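PDB 3NYB: Poly(A) RNA polymerase protein 2 from Saccharomyces cerevisiae, which acts as the poly(A) polymerase subunit of the TRAMP RNA surveillance complex, probably extending RNA ends with adenylates. Local coordinates for residues Val234-Ser239 with Pro243-Lys248; Gln266-Gly269 with Asn274-Arg277; Gly182-Phe187 with Phe261-Gln266. The protein carries 1 engineered substitution. One frame throughout, in Å; residues are numbered along the deposited sequence.

Interaction 1: residues Val234-Ser239 with Pro243-Lys248; sequences VALGSS and PVYFPK
Pro243 faces Ser238 at the turn end of an antiparallel beta hairpin, a non-hydrogen-bonded pair in strands 243-247 and 234-238. Val244 forms the next, hydrogen-bonded pair: its O accepts from Gly237 N at 3.0 Å, while the return bond from its own N to Gly237 O is weak. Tyr245 turns to the other face with Leu236 and Val234; Val234 CG1 lies 3.5 Å from Tyr245 CB. This face also packs on Protein AIR2, through Tyr50 of that chain at Val234 and Cys49 at Tyr245. Phe246 exchanges two backbone bonds with Ala235, Ala235 N to Phe246 O being 2.9 Å. With CG between its backbone N and carbonyl carbon (chi1 55°), the Phe246 ring leans across the hairpin; Ala235 CB sits over one face, 4.1 Å from the centroid, a CH-pi contact. Lys248, bent at chi2 and chi4, brings CE to 3.3 Å from Val234 O, and its NZ donates to Tyr231 O. Backbone bonds fix the register and apolar groups pack on each face, Val234 against Tyr245 on one and Ala235 against Phe246 on the other; Lys248 NZ, with weak bonds to Asp232 O and Ser262 O, is likely to have its charge met by backbone carbonyls.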
# COMPACT_ATOMS: atom_id res chain seq x y z
N VAL A 234 -9.77 13.63 10.31
CA VAL A 234 -9.55 12.32 10.91
C VAL A 234 -8.10 11.83 10.85
O VAL A 234 -7.45 11.96 9.82
CB VAL A 234 -10.46 11.25 10.26
CG1 VAL A 234 -10.35 9.93 11.02
CG2 VAL A 234 -11.89 11.73 10.22
N ALA A 235 -7.62 11.25 11.94
CA ALA A 235 -6.26 10.70 12.01
C ALA A 235 -6.28 9.20 12.29
O ALA A 235 -7.31 8.65 12.68
CB ALA A 235 -5.45 11.42 13.07
N LEU A 236 -5.15 8.54 12.08
CA LEU A 236 -5.06 7.10 12.30
C LEU A 236 -4.04 6.77 13.37
O LEU A 236 -2.96 7.36 13.42
CB LEU A 236 -4.70 6.36 11.01
CG LEU A 236 -5.79 6.18 9.96
CD1 LEU A 236 -5.87 7.41 9.13
CD2 LEU A 236 -5.47 4.99 9.10
N GLY A 237 -4.38 5.80 14.22
CA GLY A 237 -3.50 5.33 15.27
C GLY A 237 -3.82 3.91 15.68
O GLY A 237 -4.64 3.24 15.05
N SER A 238 -3.18 3.44 16.75
CA SER A 238 -3.40 2.09 17.25
C SER A 238 -3.41 2.01 18.77
O SER A 238 -2.36 2.08 19.41
CB SER A 238 -2.35 1.11 16.68
OG SER A 238 -2.84 0.45 15.53
N SER A 239 -4.60 1.88 19.33
CA SER A 239 -4.76 1.65 20.75
C SER A 239 -4.94 0.17 21.00
O SER A 239 -6.02 -0.38 20.81
CB SER A 239 -5.97 2.42 21.29
OG SER A 239 -6.24 2.05 22.64
N PRO A 243 -6.66 -0.89 15.13
CA PRO A 243 -6.76 0.29 14.28
C PRO A 243 -7.84 1.25 14.78
O PRO A 243 -8.91 0.82 15.20
CB PRO A 243 -7.16 -0.29 12.91
CG PRO A 243 -7.61 -1.70 13.21
CD PRO A 243 -6.72 -2.12 14.33
N VAL A 244 -7.55 2.55 14.73
CA VAL A 244 -8.37 3.55 15.39
C VAL A 244 -8.37 4.87 14.63
O VAL A 244 -7.34 5.27 14.09
CB VAL A 244 -7.83 3.81 16.82
CG1 VAL A 244 -8.00 5.27 17.21
CG2 VAL A 244 -8.49 2.88 17.81
N TYR A 245 -9.51 5.54 14.58
CA TYR A 245 -9.54 6.93 14.14
C TYR A 245 -9.64 7.83 15.36
O TYR A 245 -10.30 7.50 16.34
CB TYR A 245 -10.75 7.23 13.25
CG TYR A 245 -10.90 6.39 12.00
CD1 TYR A 245 -9.80 5.78 11.41
CD2 TYR A 245 -12.13 6.25 11.39
CE1 TYR A 245 -9.95 5.02 10.25
CE2 TYR A 245 -12.29 5.51 10.24
CZ TYR A 245 -11.20 4.89 9.67
OH TYR A 245 -11.36 4.14 8.53
N PHE A 246 -8.99 8.99 15.30
CA PHE A 246 -9.28 10.04 16.26
C PHE A 246 -9.24 11.41 15.59
O PHE A 246 -8.51 11.59 14.63
CB PHE A 246 -8.36 9.97 17.49
CG PHE A 246 -6.89 9.99 17.18
CD1 PHE A 246 -6.19 11.18 17.10
CD2 PHE A 246 -6.19 8.80 17.00
CE1 PHE A 246 -4.83 11.20 16.83
CE2 PHE A 246 -4.83 8.81 16.74
CZ PHE A 246 -4.16 10.01 16.65
N PRO A 247 -10.05 12.36 16.09
CA PRO A 247 -10.15 13.67 15.45
C PRO A 247 -8.85 14.46 15.63
O PRO A 247 -8.21 14.35 16.67
CB PRO A 247 -11.30 14.35 16.20
CG PRO A 247 -11.96 13.26 17.02
CD PRO A 247 -10.88 12.27 17.30
N LYS A 248 -8.46 15.23 14.63
CA LYS A 248 -7.22 15.99 14.70
C LYS A 248 -7.23 16.85 15.95
O LYS A 248 -6.22 16.97 16.64
CB LYS A 248 -7.06 16.88 13.47
CG LYS A 248 -7.06 16.13 12.15
CD LYS A 248 -5.76 15.40 11.91
CE LYS A 248 -5.78 14.67 10.58
NZ LYS A 248 -5.63 15.60 9.42

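Interaction 2: residues Gln266-Gly269 with Asn274-Arg277; sequences QDPG and NISR
An Asx turn at Asp267 meets a type I beta turn running from Asn274 to Arg277, the two being the ends of a short connection in the Cid1-type central domain of this polymerase. Gln266 and Asn274 pair across it as an antiparallel, non-hydrogen-bonded bridge with CA atoms 4.6 Å apart, their side chains diverging. No hydrogen bond joins the two segments directly; the touching is done by Ile275, the second residue of the type I turn. Its CG2 methyl lies against the Asp267 carboxylate, 3.5 Å from CG, and the two side chains meet at about a right angle. The other branch, Ile275 CG1, reaches the backbone, 3.8 Å from Asp267 CA, and then Pro268 CD at 4.3 Å. Farther out, Pro268 and Ile275 both rest on Phe187 of helix 186-198, and Pro268 also touches Leu149 of helix 145-155.

The carboxylate is used at both oxygens. Asp267 OD2 accepts from Asn273 ND2, within the connection itself, and Asp267 OD1 closes the Asx turn. Replacing Asp267 by an alanine would probably leave Asn273 ND2 and Gly269 N without these acceptors and uncover the Ile275 methyl, letting the turn at Pro268 shift. With CG anti to the backbone N (chi1 -167°), the carboxylate lies beside its own carbonyl carbon, on the side where the chain continues to Gly269. From there Asp267 OD1 takes the N-H of Gly269 at 3.3 Å, a nearly straight bond (175° at the hydrogen) that arrives from above the carboxylate plane, 58° out of it.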
# COMPACT_ATOMS: atom_id res chain seq x y z
N GLN A 266 -0.40 8.27 13.27
CA GLN A 266 0.39 8.34 14.49
C GLN A 266 1.66 7.50 14.41
O GLN A 266 1.61 6.29 14.18
CB GLN A 266 -0.45 7.90 15.69
CG GLN A 266 0.13 8.30 17.02
CD GLN A 266 -0.91 8.32 18.12
OE1 GLN A 266 -1.58 7.31 18.37
NE2 GLN A 266 -1.06 9.46 18.78
N ASP A 267 2.81 8.16 14.61
CA ASP A 267 4.10 7.48 14.57
C ASP A 267 4.17 6.44 15.69
O ASP A 267 4.06 6.79 16.86
CB ASP A 267 5.23 8.49 14.71
CG ASP A 267 6.59 7.90 14.38
OD1 ASP A 267 6.69 6.66 14.28
OD2 ASP A 267 7.56 8.69 14.23
N PRO A 268 4.36 5.16 15.33
CA PRO A 268 4.36 4.08 16.32
C PRO A 268 5.45 4.19 17.36
O PRO A 268 5.33 3.60 18.42
CB PRO A 268 4.61 2.83 15.47
CG PRO A 268 4.17 3.19 14.13
CD PRO A 268 4.49 4.64 13.96
N GLY A 269 6.52 4.92 17.06
CA GLY A 269 7.65 5.03 17.96
C GLY A 269 7.64 6.36 18.68
O GLY A 269 8.48 6.64 19.53
N ASN A 274 3.08 12.58 13.39
CA ASN A 274 2.66 11.66 12.34
C ASN A 274 3.77 11.38 11.35
O ASN A 274 4.54 12.27 10.97
CB ASN A 274 1.36 12.12 11.66
CG ASN A 274 1.58 13.08 10.51
OD1 ASN A 274 2.71 13.45 10.19
ND2 ASN A 274 0.49 13.50 9.88
N ILE A 275 3.89 10.13 10.94
CA ILE A 275 4.92 9.77 9.99
C ILE A 275 4.53 10.15 8.56
O ILE A 275 5.33 10.01 7.64
CB ILE A 275 5.28 8.27 10.08
CG1 ILE A 275 4.16 7.50 10.77
CG2 ILE A 275 6.55 8.08 10.89
CD1 ILE A 275 2.84 7.57 10.07
N SER A 276 3.31 10.65 8.40
CA SER A 276 2.78 10.98 7.07
C SER A 276 2.87 12.47 6.77
O SER A 276 2.34 12.94 5.76
CB SER A 276 1.32 10.55 6.95
OG SER A 276 0.89 9.83 8.08
N ARG A 277 3.52 13.21 7.66
CA ARG A 277 3.66 14.65 7.50
C ARG A 277 4.31 14.97 6.16
O ARG A 277 3.93 15.93 5.49
CB ARG A 277 4.48 15.24 8.65
CG ARG A 277 4.88 16.69 8.45
CD ARG A 277 3.70 17.61 8.60
NE ARG A 277 3.28 17.72 10.00
CZ ARG A 277 3.63 18.71 10.80
NH1 ARG A 277 4.40 19.70 10.35
NH2 ARG A 277 3.20 18.73 12.06

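Interaction 3: residues Gly182-Phe187 with Phe261-Gln266; sequences GGLGGF and FSLAIQ
Leu184 and Leu263 touch by single methyls, Leu184 CD2 lying 3.8 Å from Leu263 CD1, with the side chains crossing at about a right angle. Leu184 holds CG beside its backbone N (chi1 -65°) and CD1 extended away from CA, which leaves CD2 as the branch that reaches across. The backbones themselves stay well separated: the CA atoms of Leu184 and Leu263 are 9.2 Å apart, and no hydrogen bond links the segments. Three residues on, Phe187 makes the second contact, its CE2 standing 4.3 Å from Ile265 CG2, which comes to the ring obliquely. In both residues the touching branch stands anti to the backbone N: CG of Phe187 (chi1 171°) and CG2 of Ile265. Between the two contacts the chain enters helix 186-198, with Gly185 at the N-cap position, so the leucine precedes the helix and the phenylalanine belongs to its first turn. The opposing 261-266 is an irregular link of the Cid1-type domain that directs Leu263 and Ile265 at this helix start. Helix 282-304 supplies Ile285 beside Leu184 and Ile282 beside Leu263, and Cys191 of helix 186-198 touches Ile265. The Phe187 ring also meets Trp153 of helix 145-155, their planes inclined at about 30°.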
# COMPACT_ATOMS: atom_id res chain seq x y z
N GLY A 182 6.67 13.94 -2.10
CA GLY A 182 5.40 14.05 -1.41
C GLY A 182 4.42 12.90 -1.62
O GLY A 182 3.23 13.07 -1.40
N GLY A 183 4.93 11.74 -2.04
CA GLY A 183 4.10 10.55 -2.16
C GLY A 183 3.93 9.80 -0.84
O GLY A 183 4.44 10.25 0.19
N LEU A 184 3.23 8.67 -0.86
CA LEU A 184 3.06 7.84 0.35
C LEU A 184 4.22 6.88 0.56
O LEU A 184 4.59 6.14 -0.35
CB LEU A 184 1.78 7.02 0.27
CG LEU A 184 0.44 7.75 0.27
CD1 LEU A 184 -0.68 6.72 0.26
CD2 LEU A 184 0.33 8.69 1.48
N GLY A 185 4.76 6.88 1.78
CA GLY A 185 5.81 5.95 2.16
C GLY A 185 5.27 4.54 2.34
O GLY A 185 4.06 4.31 2.27
N GLY A 186 6.16 3.59 2.59
CA GLY A 186 5.77 2.20 2.68
C GLY A 186 4.89 1.91 3.88
O GLY A 186 3.82 1.31 3.76
N PHE A 187 5.35 2.31 5.06
CA PHE A 187 4.59 2.04 6.28
C PHE A 187 3.18 2.64 6.18
O PHE A 187 2.19 2.00 6.51
CB PHE A 187 5.33 2.53 7.53
CG PHE A 187 4.50 2.47 8.79
CD1 PHE A 187 4.46 1.32 9.55
CD2 PHE A 187 3.76 3.56 9.20
CE1 PHE A 187 3.71 1.26 10.69
CE2 PHE A 187 3.00 3.51 10.34
CZ PHE A 187 2.97 2.36 11.09
N PHE A 261 -5.00 20.13 5.34
CA PHE A 261 -5.26 19.01 4.44
C PHE A 261 -4.04 18.14 4.19
O PHE A 261 -3.24 18.39 3.28
CB PHE A 261 -5.81 19.52 3.10
CG PHE A 261 -6.33 18.42 2.21
CD1 PHE A 261 -7.57 17.85 2.43
CD2 PHE A 261 -5.58 17.97 1.15
CE1 PHE A 261 -8.05 16.85 1.62
CE2 PHE A 261 -6.05 16.96 0.32
CZ PHE A 261 -7.29 16.40 0.56
N SER A 262 -3.89 17.10 5.01
CA SER A 262 -2.74 16.22 4.91
C SER A 262 -2.96 14.95 5.74
O SER A 262 -3.67 14.97 6.74
CB SER A 262 -1.48 16.95 5.37
OG SER A 262 -1.57 17.34 6.73
N LEU A 263 -2.35 13.86 5.30
CA LEU A 263 -2.52 12.58 5.96
C LEU A 263 -1.85 12.60 7.33
O LEU A 263 -0.69 12.98 7.45
CB LEU A 263 -1.88 11.48 5.12
CG LEU A 263 -2.53 10.10 5.15
CD1 LEU A 263 -1.49 9.04 4.80
CD2 LEU A 263 -3.14 9.81 6.50
N ALA A 264 -2.58 12.18 8.35
CA ALA A 264 -2.05 12.12 9.71
C ALA A 264 -2.15 10.72 10.28
O ALA A 264 -3.24 10.24 10.61
CB ALA A 264 -2.76 13.10 10.60
N ILE A 265 -1.01 10.07 10.40
CA ILE A 265 -0.94 8.73 10.95
C ILE A 265 0.04 8.77 12.11
O ILE A 265 1.17 9.24 11.97
CB ILE A 265 -0.49 7.70 9.90
CG1 ILE A 265 -1.55 7.54 8.83
CG2 ILE A 265 -0.21 6.36 10.53
CD1 ILE A 265 -1.08 6.73 7.64
N GLN A 266 -0.40 8.27 13.27
CA GLN A 266 0.39 8.34 14.49
C GLN A 266 1.66 7.50 14.41
O GLN A 266 1.61 6.29 14.18
CB GLN A 266 -0.45 7.90 15.69
CG GLN A 266 0.13 8.30 17.02
CD GLN A 266 -0.91 8.32 18.12
OE1 GLN A 266 -1.58 7.31 18.37
NE2 GLN A 266 -1.06 9.46 18.78

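How the interactions relate
Along the chain, interaction 3 opens first at 182-187 and closes at 261-266, with the hairpin of interaction 1 nested inside the loop; interaction 2 begins at Gln266, the residue it shares with interaction 3. The centres of interactions 2 and 3 are about 8 Å apart, those of 1 and 2 about 11 Å, and those of 1 and 3 about 13 Å. Leu236 probably uses both backbone polar atoms on 261-266, its N to Ala264 O and its O to Gln266 N, while Ile275 N probably bonds to Ile265 O. Segment 261-266 runs between hairpin and turn, and both it and the AIR2-contacting hairpin pack on helix 186-198.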